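Local coordinates for protein aminotransferase (Neisseria meningitidis Z2491, PDB 3JTX) that carries pyridoxal phosphate as a Schiff base on a lysine and probably transfers amino groups from amino acids to 2-oxo acids, at residues Pro152-Pro156 and Ser181-Leu185; Ile313-Phe318 and Ile391-Arg396; Val353-Leu359 and Gly369-Ile375. All blocks are in the same frame, centred on the assembly; numbering follows the deposited sequence.

Contact 1: residues Pro152-Pro156 and Ser181-Leu185; sequences PSFNP and SGSVL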
ATOM      1  N   PRO A 152       7.792  22.125 -29.880  1.00 26.95           N
ATOM      2  CA  PRO A 152       7.317  20.861 -30.486  1.00 27.47           C
ATOM      3  C   PRO A 152       7.818  19.556 -29.845  1.00 27.41           C
ATOM      4  O   PRO A 152       7.238  18.507 -30.097  1.00 27.86           O
ATOM      5  CB  PRO A 152       7.843  20.948 -31.924  1.00 27.72           C
ATOM      6  CG  PRO A 152       9.116  21.748 -31.802  1.00 27.61           C
ATOM      7  CD  PRO A 152       8.884  22.733 -30.671  1.00 27.36           C
ATOM      8  N   SER A 153       8.887  19.603 -29.058  1.00 27.11           N
ATOM      9  CA  SER A 153       9.433  18.383 -28.447  1.00 26.86           C
ATOM     10  C   SER A 153       8.616  17.924 -27.229  1.00 26.12           C
ATOM     11  O   SER A 153       8.487  16.720 -26.980  1.00 26.07           O
ATOM     12  CB  SER A 153      10.881  18.612 -28.016  1.00 26.97           C
ATOM     13  OG  SER A 153      10.944  19.391 -26.821  1.00 28.31           O
ATOM     14  N   PHE A 154       8.078  18.896 -26.492  1.00 24.96           N
ATOM     15  CA  PHE A 154       7.463  18.696 -25.171  1.00 24.64           C
ATOM     16  C   PHE A 154       8.438  18.119 -24.124  1.00 24.91           C
ATOM     17  O   PHE A 154       8.000  17.575 -23.113  1.00 24.90           O
ATOM     18  CB  PHE A 154       6.166  17.866 -25.262  1.00 24.30           C
ATOM     19  CG  PHE A 154       5.165  18.428 -26.223  1.00 22.66           C
ATOM     20  CD1 PHE A 154       4.341  19.472 -25.851  1.00 21.34           C
ATOM     21  CD2 PHE A 154       5.076  17.932 -27.515  1.00 23.72           C
ATOM     22  CE1 PHE A 154       3.436  20.019 -26.747  1.00 22.36           C
ATOM     23  CE2 PHE A 154       4.168  18.466 -28.422  1.00 23.20           C
ATOM     24  CZ  PHE A 154       3.346  19.506 -28.038  1.00 23.38           C
ATOM     25  N   ASN A 155       9.750  18.263 -24.349  1.00 25.10           N
ATOM     26  CA  ASN A 155      10.734  17.947 -23.307  1.00 25.33           C
ATOM     27  C   ASN A 155      10.710  19.034 -22.236  1.00 25.11           C
ATOM     28  O   ASN A 155      10.371  20.169 -22.538  1.00 24.19           O
ATOM     29  CB  ASN A 155      12.148  17.851 -23.881  1.00 25.84           C
ATOM     30  CG  ASN A 155      12.286  16.769 -24.942  1.00 27.65           C
ATOM     31  OD1 ASN A 155      13.011  16.946 -25.925  1.00 33.81           O
ATOM     32  ND2 ASN A 155      11.593  15.664 -24.762  1.00 29.46           N
ATOM     33  N   PRO A 156      11.071  18.691 -20.980  1.00 25.39           N
ATOM     34  CA  PRO A 156      11.077  19.673 -19.883  1.00 25.71           C
ATOM     35  C   PRO A 156      12.098  20.794 -20.066  1.00 26.29           C
ATOM     36  O   PRO A 156      13.219  20.529 -20.474  1.00 26.14           O
ATOM     37  CB  PRO A 156      11.455  18.838 -18.651  1.00 25.80           C
ATOM     38  CG  PRO A 156      11.301  17.409 -19.056  1.00 25.86           C
ATOM     39  CD  PRO A 156      11.517  17.362 -20.526  1.00 25.33           C
ATOM     40  N   SER A 181       1.767  14.249 -23.142  1.00 17.02           N
ATOM     41  CA  SER A 181       2.331  14.637 -24.458  1.00 16.57           C
ATOM     42  C   SER A 181       2.776  13.470 -25.349  1.00 17.16           C
ATOM     43  O   SER A 181       2.965  13.653 -26.563  1.00 17.89           O
ATOM     44  CB  SER A 181       3.507  15.611 -24.280  1.00 16.98           C
ATOM     45  OG  SER A 181       4.691  14.934 -23.874  1.00 15.22           O
ATOM     46  N   GLY A 182       2.978  12.296 -24.754  1.00 16.93           N
ATOM     47  CA  GLY A 182       3.511  11.131 -25.449  1.00 16.68           C
ATOM     48  C   GLY A 182       5.019  11.184 -25.686  1.00 17.26           C
ATOM     49  O   GLY A 182       5.604  10.250 -26.235  1.00 17.34           O
ATOM     50  N   SER A 183       5.652  12.276 -25.267  1.00 17.02           N
ATOM     51  CA  SER A 183       7.053  12.502 -25.556  1.00 17.07           C
ATOM     52  C   SER A 183       7.932  11.515 -24.811  1.00 16.36           C
ATOM     53  O   SER A 183       7.713  11.246 -23.618  1.00 15.85           O
ATOM     54  CB  SER A 183       7.471  13.914 -25.142  1.00 17.15           C
ATOM     55  OG  SER A 183       8.879  14.093 -25.377  1.00 21.25           O
ATOM     56  N   VAL A 184       8.937  10.999 -25.510  1.00 15.63           N
ATOM     57  CA  VAL A 184       9.943  10.133 -24.895  1.00 14.79           C
ATOM     58  C   VAL A 184      11.234  10.945 -24.754  1.00 14.60           C
ATOM     59  O   VAL A 184      11.797  11.417 -25.754  1.00 13.72           O
ATOM     60  CB  VAL A 184      10.157   8.857 -25.741  1.00 15.27           C
ATOM     61  CG1 VAL A 184      11.346   8.033 -25.242  1.00 14.94           C
ATOM     62  CG2 VAL A 184       8.865   8.001 -25.735  1.00 14.30           C
ATOM     63  N   LEU A 185      11.695  11.132 -23.520  1.00 13.73           N
ATOM     64  CA  LEU A 185      12.925  11.879 -23.287  1.00 13.61           C
ATOM     65  C   LEU A 185      14.069  11.154 -24.011  1.00 14.87           C
ATOM     66  O   LEU A 185      14.217   9.931 -23.898  1.00 14.81           O
ATOM     67  CB  LEU A 185      13.217  12.001 -21.790  1.00 13.56           C
ATOM     68  CG  LEU A 185      14.294  13.018 -21.409  1.00 13.11           C
ATOM     69  CD1 LEU A 185      13.879  14.440 -21.817  1.00 13.32           C
ATOM     70  CD2 LEU A 185      14.633  12.937 -19.936  1.00 11.20           C
TER
HETATM   71  O   HOH W   1       9.664  14.532 -28.113  1.00 37.39           O
HETATM   72  O   HOH W   2       5.995  16.228 -21.866  1.00 15.32           O
HETATM   73  O   HOH W   3      10.194  14.531 -22.727  1.00 30.06           O
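Ser183 reaches from its own loop into the bend of Ser153-Asn155, and both of its side-chain atoms approach Ser153 O, CB also touching Phe154 and OG two waters. Its CB lies 4.2 Å from CB of Phe154 and 3.5 Å from the carbonyl oxygen of Ser153, so the methylene sits against the turning backbone. With chi1 at 177°, the hydroxyl stands opposite the serine's own backbone N and is carried forward to the tip, where OG lies 3.1 Å from Ser153 O. One water touches both of these oxygens, donating a hydrogen bond to Ser153 O and lying 2.9 Å from Ser183 OG. A second water joins the same hydroxyl to Asn155, accepting from ND2 at 2.7 Å. A serine suits this spot because its one hydroxyl can bind both waters that join the loops.

Each loop is shaped by an ST turn. Ser153 OG accepts from Asn155 N at 3.0 Å with an N-H...O angle of 170°, and Ser181 OG accepts from Ser183 N. Ser181 and Gly182 close the sequence Ser-Pro-Asn-Asn-Pro-Ser-Gly, which resembles the Asn-Pro-x-Asn-Pro-Thr/Ser-Gly signature found beside the cofactor in class I aminotransferases. Gly182 takes a positive phi that glycine adopts readily, and Asn178 accepts a bond from Ser181 N.

Phe154 CB packs 3.6 Å from Ser181 OG, and that hydroxyl shares a third water with Phe154 O; beyond CB the ring turns edge-to-face against Trp330. On the other flank, Leu185 sends CD1 to Pro156 CD at 4.0 Å, a plain apolar touch in which the branched leucine tip meets the rigid proline ring, while the backbone N of Leu185 is held by Ser176.

Contact 2: residues Ile313-Phe318 and Ile391-Arg396; sequences ILQQVF and IVSLYR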
ATOM      1  N   ILE A 313      -6.845  11.018 -40.223  1.00 16.81           N
ATOM      2  CA  ILE A 313      -8.169  11.661 -40.228  1.00 16.77           C
ATOM      3  C   ILE A 313      -8.043  13.053 -39.596  1.00 16.80           C
ATOM      4  O   ILE A 313      -8.448  14.048 -40.192  1.00 16.07           O
ATOM      5  CB  ILE A 313      -9.251  10.816 -39.507  1.00 16.81           C
ATOM      6  CG1 ILE A 313      -9.513   9.517 -40.274  1.00 16.72           C
ATOM      7  CG2 ILE A 313     -10.567  11.581 -39.399  1.00 16.46           C
ATOM      8  CD1 ILE A 313     -10.394   8.538 -39.528  1.00 15.67           C
ATOM      9  N   LEU A 314      -7.436  13.123 -38.413  1.00 16.47           N
ATOM     10  CA  LEU A 314      -7.297  14.405 -37.719  1.00 16.67           C
ATOM     11  C   LEU A 314      -6.434  15.397 -38.506  1.00 16.96           C
ATOM     12  O   LEU A 314      -6.670  16.614 -38.474  1.00 16.88           O
ATOM     13  CB  LEU A 314      -6.709  14.198 -36.310  1.00 16.64           C
ATOM     14  CG  LEU A 314      -7.597  13.481 -35.284  1.00 15.96           C
ATOM     15  CD1 LEU A 314      -6.811  13.268 -33.972  1.00 13.89           C
ATOM     16  CD2 LEU A 314      -8.930  14.241 -35.056  1.00 13.66           C
ATOM     17  N   GLN A 315      -5.441  14.882 -39.220  1.00 17.21           N
ATOM     18  CA  GLN A 315      -4.536  15.744 -39.995  1.00 17.34           C
ATOM     19  C   GLN A 315      -5.225  16.510 -41.130  1.00 17.71           C
ATOM     20  O   GLN A 315      -4.629  17.408 -41.705  1.00 17.04           O
ATOM     21  CB  GLN A 315      -3.355  14.938 -40.539  1.00 17.37           C
ATOM     22  CG  GLN A 315      -2.290  14.632 -39.493  1.00 17.23           C
ATOM     23  CD  GLN A 315      -1.223  13.680 -40.000  1.00 17.88           C
ATOM     24  OE1 GLN A 315      -1.463  12.885 -40.912  1.00 18.51           O
ATOM     25  NE2 GLN A 315      -0.038  13.753 -39.406  1.00 15.03           N
ATOM     26  N   GLN A 316      -6.472  16.166 -41.441  1.00 18.36           N
ATOM     27  CA  GLN A 316      -7.248  16.921 -42.410  1.00 19.10           C
ATOM     28  C   GLN A 316      -7.495  18.348 -41.954  1.00 19.36           C
ATOM     29  O   GLN A 316      -7.656  19.217 -42.778  1.00 19.17           O
ATOM     30  CB  GLN A 316      -8.597  16.252 -42.672  1.00 19.53           C
ATOM     31  CG  GLN A 316      -8.510  14.922 -43.401  1.00 21.11           C
ATOM     32  CD  GLN A 316      -9.845  14.218 -43.448  1.00 23.12           C
ATOM     33  OE1 GLN A 316     -10.504  14.208 -44.471  1.00 28.04           O
ATOM     34  NE2 GLN A 316     -10.266  13.662 -42.329  1.00 25.65           N
ATOM     35  N   VAL A 317      -7.543  18.572 -40.642  1.00 19.64           N
ATOM     36  CA  VAL A 317      -7.900  19.876 -40.071  1.00 19.88           C
ATOM     37  C   VAL A 317      -6.874  20.370 -39.041  1.00 19.83           C
ATOM     38  O   VAL A 317      -6.625  21.569 -38.950  1.00 19.99           O
ATOM     39  CB  VAL A 317      -9.321  19.810 -39.455  1.00 20.16           C
ATOM     40  CG1 VAL A 317      -9.588  20.980 -38.524  1.00 21.75           C
ATOM     41  CG2 VAL A 317     -10.374  19.759 -40.575  1.00 19.99           C
ATOM     42  N   PHE A 318      -6.249  19.450 -38.305  1.00 19.34           N
ATOM     43  CA  PHE A 318      -5.378  19.812 -37.186  1.00 19.21           C
ATOM     44  C   PHE A 318      -3.905  19.630 -37.478  1.00 19.33           C
ATOM     45  O   PHE A 318      -3.520  18.819 -38.316  1.00 19.20           O
ATOM     46  CB  PHE A 318      -5.743  18.970 -35.958  1.00 18.93           C
ATOM     47  CG  PHE A 318      -7.163  19.147 -35.528  1.00 18.63           C
ATOM     48  CD1 PHE A 318      -7.546  20.273 -34.812  1.00 18.13           C
ATOM     49  CD2 PHE A 318      -8.128  18.212 -35.866  1.00 16.18           C
ATOM     50  CE1 PHE A 318      -8.861  20.452 -34.436  1.00 17.89           C
ATOM     51  CE2 PHE A 318      -9.444  18.384 -35.482  1.00 18.06           C
ATOM     52  CZ  PHE A 318      -9.816  19.512 -34.776  1.00 17.80           C
ATOM     53  N   ILE A 391     -15.078  14.847 -34.880  1.00 16.19           N
ATOM     54  CA  ILE A 391     -14.322  16.025 -34.446  1.00 16.06           C
ATOM     55  C   ILE A 391     -13.943  16.893 -35.672  1.00 16.87           C
ATOM     56  O   ILE A 391     -14.145  18.109 -35.671  1.00 16.54           O
ATOM     57  CB  ILE A 391     -13.063  15.642 -33.618  1.00 15.67           C
ATOM     58  CG1 ILE A 391     -13.473  15.016 -32.280  1.00 15.80           C
ATOM     59  CG2 ILE A 391     -12.174  16.868 -33.354  1.00 14.53           C
ATOM     60  CD1 ILE A 391     -12.361  14.243 -31.551  1.00 13.96           C
ATOM     61  N   VAL A 392     -13.410  16.254 -36.712  1.00 17.88           N
ATOM     62  CA  VAL A 392     -12.987  16.958 -37.926  1.00 18.50           C
ATOM     63  C   VAL A 392     -14.135  17.732 -38.573  1.00 19.22           C
ATOM     64  O   VAL A 392     -13.953  18.895 -38.971  1.00 19.91           O
ATOM     65  CB  VAL A 392     -12.321  15.990 -38.954  1.00 18.28           C
ATOM     66  CG1 VAL A 392     -12.272  16.612 -40.361  1.00 17.78           C
ATOM     67  CG2 VAL A 392     -10.925  15.585 -38.482  1.00 18.18           C
ATOM     68  N   SER A 393     -15.317  17.129 -38.667  1.00 20.00           N
ATOM     69  CA  SER A 393     -16.425  17.825 -39.338  1.00 20.73           C
ATOM     70  C   SER A 393     -16.900  19.049 -38.550  1.00 20.54           C
ATOM     71  O   SER A 393     -17.415  19.986 -39.143  1.00 20.44           O
ATOM     72  CB  SER A 393     -17.595  16.888 -39.659  1.00 20.61           C
ATOM     73  OG  SER A 393     -18.100  16.292 -38.488  1.00 23.93           O
ATOM     74  N   LEU A 394     -16.715  19.056 -37.232  1.00 20.72           N
ATOM     75  CA  LEU A 394     -17.040  20.237 -36.418  1.00 20.77           C
ATOM     76  C   LEU A 394     -16.013  21.368 -36.562  1.00 21.18           C
ATOM     77  O   LEU A 394     -16.322  22.528 -36.242  1.00 21.30           O
ATOM     78  CB  LEU A 394     -17.155  19.868 -34.940  1.00 20.68           C
ATOM     79  CG  LEU A 394     -18.296  18.937 -34.536  1.00 20.64           C
ATOM     80  CD1 LEU A 394     -18.053  18.410 -33.106  1.00 22.21           C
ATOM     81  CD2 LEU A 394     -19.650  19.641 -34.664  1.00 21.55           C
ATOM     82  N   TYR A 395     -14.812  21.039 -37.034  1.00 21.08           N
ATOM     83  CA  TYR A 395     -13.727  22.028 -37.176  1.00 21.41           C
ATOM     84  C   TYR A 395     -13.285  22.239 -38.629  1.00 22.37           C
ATOM     85  O   TYR A 395     -12.239  22.811 -38.878  1.00 22.40           O
ATOM     86  CB  TYR A 395     -12.567  21.683 -36.206  1.00 20.79           C
ATOM     87  CG  TYR A 395     -13.018  21.991 -34.806  1.00 19.05           C
ATOM     88  CD1 TYR A 395     -13.720  21.048 -34.052  1.00 17.20           C
ATOM     89  CD2 TYR A 395     -12.872  23.273 -34.285  1.00 18.79           C
ATOM     90  CE1 TYR A 395     -14.204  21.362 -32.782  1.00 16.13           C
ATOM     91  CE2 TYR A 395     -13.348  23.595 -33.023  1.00 17.91           C
ATOM     92  CZ  TYR A 395     -14.031  22.649 -32.289  1.00 16.35           C
ATOM     93  OH  TYR A 395     -14.517  22.989 -31.053  1.00 16.30           O
ATOM     94  N   ARG A 396     -14.111  21.801 -39.574  1.00 24.02           N
ATOM     95  CA  ARG A 396     -13.875  22.040 -41.004  1.00 25.59           C
ATOM     96  C   ARG A 396     -13.802  23.524 -41.303  1.00 26.21           C
ATOM     97  O   ARG A 396     -14.554  24.320 -40.726  1.00 27.07           O
ATOM     98  CB  ARG A 396     -15.012  21.460 -41.860  1.00 25.78           C
ATOM     99  CG  ARG A 396     -14.918  19.982 -42.137  1.00 27.56           C
ATOM    100  CD  ARG A 396     -13.888  19.685 -43.201  1.00 29.36           C
ATOM    101  NE  ARG A 396     -13.727  18.245 -43.397  1.00 30.72           N
ATOM    102  CZ  ARG A 396     -12.660  17.671 -43.951  1.00 31.06           C
ATOM    103  NH1 ARG A 396     -11.632  18.400 -44.380  1.00 31.99           N
ATOM    104  NH2 ARG A 396     -12.615  16.352 -44.074  1.00 32.05           N
ATOM    105  OXT ARG A 396     -13.012  23.942 -42.156  1.00 27.08           O
TER
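The C-terminal ends of two helices, 294-314 and 381-394, come together where Val392 faces Ile313, Leu314 and Val317 in the C-terminal part of the fold. Val392 suits this place because its two methyls divide the work: CG2 sits 3.4 Å from Ile313 O and also meets the branch methyl CG2 of Ile313 and the tip CD2 of Leu314, while CG1 lies 3.7 Å from Val317 CG2. Next to it, Phe318 pushes the end of its ring between two residues, with CE2 3.8 Å from Ile391 CG2 and CZ 3.8 Å from Tyr395 CB. Asn344 binds the hydroxyl of Tyr395.

On the solvent-exposed side, Arg396 bends at chi2 (-77°) and lays one face of its guanidinium over CG1 of Val392, four residues back. NH2 donates a hydrogen bond to Gln316 OE1 at 3.0 Å, approaching from above the carbonyl plane, with the amide and guanidinium planes 89° apart. The other end of that amide is fixed too, since Gln316 NE2 donates to Ile313 O at 2.8 Å. Leu314 and Phe318 also rest on strand 328-332. Helices packed against a small antiparallel sheet in this way are characteristic of the small domain of fold-type I pyridoxal-phosphate enzymes.

Contact 3: residues Val353-Leu359 and Gly369-Ile375; sequences VLPGRFL and GEGYVRI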
ATOM      1  N   VAL A 353     -13.316  14.894 -24.196  1.00 12.78           N
ATOM      2  CA  VAL A 353     -11.854  15.070 -24.181  1.00 12.46           C
ATOM      3  C   VAL A 353     -11.467  15.936 -22.989  1.00 12.95           C
ATOM      4  O   VAL A 353     -12.307  16.631 -22.432  1.00 13.72           O
ATOM      5  CB  VAL A 353     -11.308  15.683 -25.499  1.00 11.67           C
ATOM      6  CG1 VAL A 353     -11.724  14.822 -26.689  1.00 11.46           C
ATOM      7  CG2 VAL A 353     -11.761  17.139 -25.687  1.00 12.29           C
ATOM      8  N   LEU A 354     -10.198  15.892 -22.591  1.00 12.95           N
ATOM      9  CA  LEU A 354      -9.747  16.590 -21.371  1.00 13.74           C
ATOM     10  C   LEU A 354      -9.041  17.916 -21.696  1.00 14.06           C
ATOM     11  O   LEU A 354      -7.968  17.901 -22.323  1.00 13.70           O
ATOM     12  CB  LEU A 354      -8.795  15.691 -20.585  1.00 14.34           C
ATOM     13  CG  LEU A 354      -8.530  16.118 -19.131  1.00 15.99           C
ATOM     14  CD1 LEU A 354      -9.821  16.097 -18.305  1.00 16.85           C
ATOM     15  CD2 LEU A 354      -7.481  15.232 -18.483  1.00 19.46           C
ATOM     16  N   PRO A 355      -9.625  19.066 -21.274  1.00 13.82           N
ATOM     17  CA  PRO A 355      -8.918  20.327 -21.420  1.00 14.32           C
ATOM     18  C   PRO A 355      -7.518  20.257 -20.802  1.00 14.28           C
ATOM     19  O   PRO A 355      -7.354  19.857 -19.637  1.00 13.95           O
ATOM     20  CB  PRO A 355      -9.822  21.316 -20.667  1.00 14.55           C
ATOM     21  CG  PRO A 355     -11.173  20.748 -20.846  1.00 14.15           C
ATOM     22  CD  PRO A 355     -10.966  19.277 -20.706  1.00 14.40           C
ATOM     23  N   GLY A 356      -6.510  20.603 -21.590  1.00 14.63           N
ATOM     24  CA  GLY A 356      -5.117  20.463 -21.147  1.00 14.06           C
ATOM     25  C   GLY A 356      -4.796  21.272 -19.907  1.00 14.31           C
ATOM     26  O   GLY A 356      -3.933  20.890 -19.110  1.00 13.64           O
ATOM     27  N   ARG A 357      -5.482  22.392 -19.727  1.00 14.84           N
ATOM     28  CA  ARG A 357      -5.264  23.240 -18.547  1.00 15.86           C
ATOM     29  C   ARG A 357      -5.505  22.468 -17.244  1.00 16.18           C
ATOM     30  O   ARG A 357      -4.920  22.788 -16.197  1.00 16.69           O
ATOM     31  CB  ARG A 357      -6.126  24.514 -18.622  1.00 15.92           C
ATOM     32  CG  ARG A 357      -7.613  24.289 -18.396  1.00 16.57           C
ATOM     33  CD  ARG A 357      -8.416  25.544 -18.713  1.00 17.48           C
ATOM     34  NE  ARG A 357      -8.283  25.908 -20.119  1.00 18.80           N
ATOM     35  CZ  ARG A 357      -8.726  27.039 -20.657  1.00 21.79           C
ATOM     36  NH1 ARG A 357      -9.348  27.948 -19.912  1.00 23.47           N
ATOM     37  NH2 ARG A 357      -8.566  27.259 -21.955  1.00 22.52           N
ATOM     38  N   PHE A 358      -6.321  21.421 -17.312  1.00 15.97           N
ATOM     39  CA  PHE A 358      -6.607  20.615 -16.125  1.00 17.22           C
ATOM     40  C   PHE A 358      -5.463  19.710 -15.681  1.00 17.34           C
ATOM     41  O   PHE A 358      -5.517  19.152 -14.571  1.00 17.15           O
ATOM     42  CB  PHE A 358      -7.884  19.780 -16.334  1.00 17.37           C
ATOM     43  CG  PHE A 358      -9.166  20.601 -16.463  1.00 18.02           C
ATOM     44  CD1 PHE A 358      -9.233  21.934 -16.074  1.00 22.62           C
ATOM     45  CD2 PHE A 358     -10.318  20.007 -16.951  1.00 21.36           C
ATOM     46  CE1 PHE A 358     -10.433  22.660 -16.187  1.00 23.38           C
ATOM     47  CE2 PHE A 358     -11.520  20.729 -17.070  1.00 20.85           C
ATOM     48  CZ  PHE A 358     -11.573  22.046 -16.691  1.00 21.79           C
ATOM     49  N   LEU A 359      -4.449  19.539 -16.536  1.00 17.61           N
ATOM     50  CA  LEU A 359      -3.284  18.695 -16.237  1.00 18.06           C
ATOM     51  C   LEU A 359      -2.037  19.513 -15.895  1.00 19.25           C
ATOM     52  O   LEU A 359      -0.935  18.956 -15.760  1.00 19.00           O
ATOM     53  CB  LEU A 359      -2.962  17.789 -17.449  1.00 17.62           C
ATOM     54  CG  LEU A 359      -4.072  16.829 -17.883  1.00 17.71           C
ATOM     55  CD1 LEU A 359      -3.674  16.051 -19.146  1.00 16.59           C
ATOM     56  CD2 LEU A 359      -4.361  15.880 -16.736  1.00 15.69           C
ATOM     57  N   GLY A 369      -0.546  23.572 -20.366  1.00 21.49           N
ATOM     58  CA  GLY A 369      -1.694  22.767 -20.765  1.00 21.01           C
ATOM     59  C   GLY A 369      -2.713  23.516 -21.609  1.00 20.50           C
ATOM     60  O   GLY A 369      -3.444  22.911 -22.387  1.00 19.94           O
ATOM     61  N   GLU A 370      -2.762  24.838 -21.482  1.00 20.49           N
ATOM     62  CA  GLU A 370      -3.725  25.630 -22.254  1.00 20.43           C
ATOM     63  C   GLU A 370      -3.468  25.490 -23.746  1.00 19.28           C
ATOM     64  O   GLU A 370      -2.318  25.460 -24.188  1.00 18.28           O
ATOM     65  CB  GLU A 370      -3.643  27.107 -21.903  1.00 21.15           C
ATOM     66  CG  GLU A 370      -4.303  27.490 -20.612  1.00 25.32           C
ATOM     67  CD  GLU A 370      -4.328  29.006 -20.390  1.00 29.36           C
ATOM     68  OE1 GLU A 370      -4.036  29.757 -21.344  1.00 31.37           O
ATOM     69  OE2 GLU A 370      -4.638  29.428 -19.255  1.00 33.25           O
ATOM     70  N   GLY A 371      -4.543  25.396 -24.526  1.00 18.38           N
ATOM     71  CA  GLY A 371      -4.412  25.308 -25.978  1.00 17.57           C
ATOM     72  C   GLY A 371      -4.279  23.894 -26.511  1.00 17.31           C
ATOM     73  O   GLY A 371      -4.111  23.707 -27.719  1.00 17.38           O
ATOM     74  N   TYR A 372      -4.374  22.906 -25.617  1.00 16.45           N
ATOM     75  CA  TYR A 372      -4.322  21.483 -25.965  1.00 15.84           C
ATOM     76  C   TYR A 372      -5.442  20.742 -25.279  1.00 15.01           C
ATOM     77  O   TYR A 372      -5.886  21.168 -24.230  1.00 14.04           O
ATOM     78  CB  TYR A 372      -3.003  20.863 -25.493  1.00 16.16           C
ATOM     79  CG  TYR A 372      -1.826  21.334 -26.297  1.00 17.00           C
ATOM     80  CD1 TYR A 372      -1.417  20.644 -27.433  1.00 17.77           C
ATOM     81  CD2 TYR A 372      -1.132  22.482 -25.937  1.00 19.95           C
ATOM     82  CE1 TYR A 372      -0.344  21.087 -28.194  1.00 19.87           C
ATOM     83  CE2 TYR A 372      -0.042  22.930 -26.694  1.00 22.10           C
ATOM     84  CZ  TYR A 372       0.334  22.232 -27.822  1.00 22.54           C
ATOM     85  OH  TYR A 372       1.399  22.674 -28.584  1.00 26.11           O
ATOM     86  N   VAL A 373      -5.894  19.640 -25.885  1.00 14.34           N
ATOM     87  CA  VAL A 373      -6.734  18.670 -25.199  1.00 14.33           C
ATOM     88  C   VAL A 373      -6.063  17.309 -25.242  1.00 14.68           C
ATOM     89  O   VAL A 373      -5.420  16.944 -26.239  1.00 13.84           O
ATOM     90  CB  VAL A 373      -8.180  18.580 -25.791  1.00 14.21           C
ATOM     91  CG1 VAL A 373      -8.917  19.885 -25.601  1.00 13.92           C
ATOM     92  CG2 VAL A 373      -8.178  18.157 -27.298  1.00 14.28           C
ATOM     93  N   ARG A 374      -6.186  16.562 -24.152  1.00 14.60           N
ATOM     94  CA  ARG A 374      -5.748  15.186 -24.150  1.00 14.97           C
ATOM     95  C   ARG A 374      -6.876  14.269 -24.644  1.00 15.14           C
ATOM     96  O   ARG A 374      -7.995  14.310 -24.145  1.00 15.11           O
ATOM     97  CB  ARG A 374      -5.260  14.746 -22.766  1.00 14.93           C
ATOM     98  CG  ARG A 374      -4.482  13.452 -22.816  1.00 15.74           C
ATOM     99  CD  ARG A 374      -4.213  12.911 -21.463  1.00 15.37           C
ATOM    100  NE  ARG A 374      -5.411  12.492 -20.765  1.00 13.57           N
ATOM    101  CZ  ARG A 374      -5.433  12.081 -19.498  1.00 14.98           C
ATOM    102  NH1 ARG A 374      -4.313  12.016 -18.793  1.00 14.44           N
ATOM    103  NH2 ARG A 374      -6.573  11.705 -18.936  1.00 16.42           N
ATOM    104  N   ILE A 375      -6.556  13.447 -25.643  1.00 15.26           N
ATOM    105  CA  ILE A 375      -7.449  12.412 -26.165  1.00 15.58           C
ATOM    106  C   ILE A 375      -6.773  11.063 -25.941  1.00 15.59           C
ATOM    107  O   ILE A 375      -5.621  10.885 -26.345  1.00 15.63           O
ATOM    108  CB  ILE A 375      -7.674  12.609 -27.697  1.00 15.93           C
ATOM    109  CG1 ILE A 375      -8.374  13.931 -27.977  1.00 18.09           C
ATOM    110  CG2 ILE A 375      -8.485  11.491 -28.287  1.00 16.88           C
ATOM    111  CD1 ILE A 375      -8.289  14.399 -29.459  1.00 16.28           C
TER
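Antiparallel strand pairing joins Leu354 and Pro355 to Arg374 and Val373, at one edge of the C-terminal three-stranded sheet. Leu354 and Arg374 form the hydrogen-bonded pair: Leu354 N gives to Arg374 O at 3.1 Å, nearly straight at 175°, and Arg374 N returns the bond to Leu354 O at 2.9 Å. Pro355 and Val373 follow as the non-hydrogen-bonded pair, where the proline's lack of an N-H costs no bond to strand 372-376. Gly356 N then reaches Tyr372 O at 2.8 Å, and with Gly356 the chain enters a 3-10 turn. There Gly356 and Gly369 come within 4.1 Å, CA to CA; lacking side chains, both let the backbones approach this closely, each CA-H facing the other's carbonyl oxygen.

Arg374 and Leu354 point the same way, and Leu354 CD2 lies over one face of the guanidinium, 3.7 Å from NH2. Leu359 lies across the arginine stem at about a right angle, its CD1 3.9 Å from Arg374 CD. With both leucines on the same side of it, the head is tied through NH2 to His36 O and through NH1 to Asn179. NH2 also makes a salt bridge to the sulfonate of a bound MES, probably from the crystallisation liquor; an anion held there is consistent with Arg374 being the family's arginine that receives a substrate carboxylate. Val353 CG1 meets Ile375 CG1 at 3.7 Å. Toward the turn, Glu370 CG rests over a face of the Arg357 guanidinium, whose salt bridge goes to Asp338.

Strand 328-332 bonds to the other edge of 372-376, while Pro355 touches helices 338-349 and 13-20.

Overall arrangement
From the N terminus, the chain first closes contact 1, which joins the loop after strand 143-148 to the loop after strand 169-175, both leaving the seven-stranded mixed sheet. Much later, helix 294-314 ends in residues 313-318, opening the long excursion that contact 2 closes only at the C terminus. Contact 3 is nested within that excursion: it closes the short loop between strands 354-355 and 372-376, after which helix 381-394 leads on to contact 2. Contacts 1 and 3 meet where Phe154 CZ packs 3.8 Å from Tyr372 OH, so the loops off the mixed sheet meet the three-stranded sheet. Contacts 2 and 3 do not touch, their nearest atoms being about 5 Å apart.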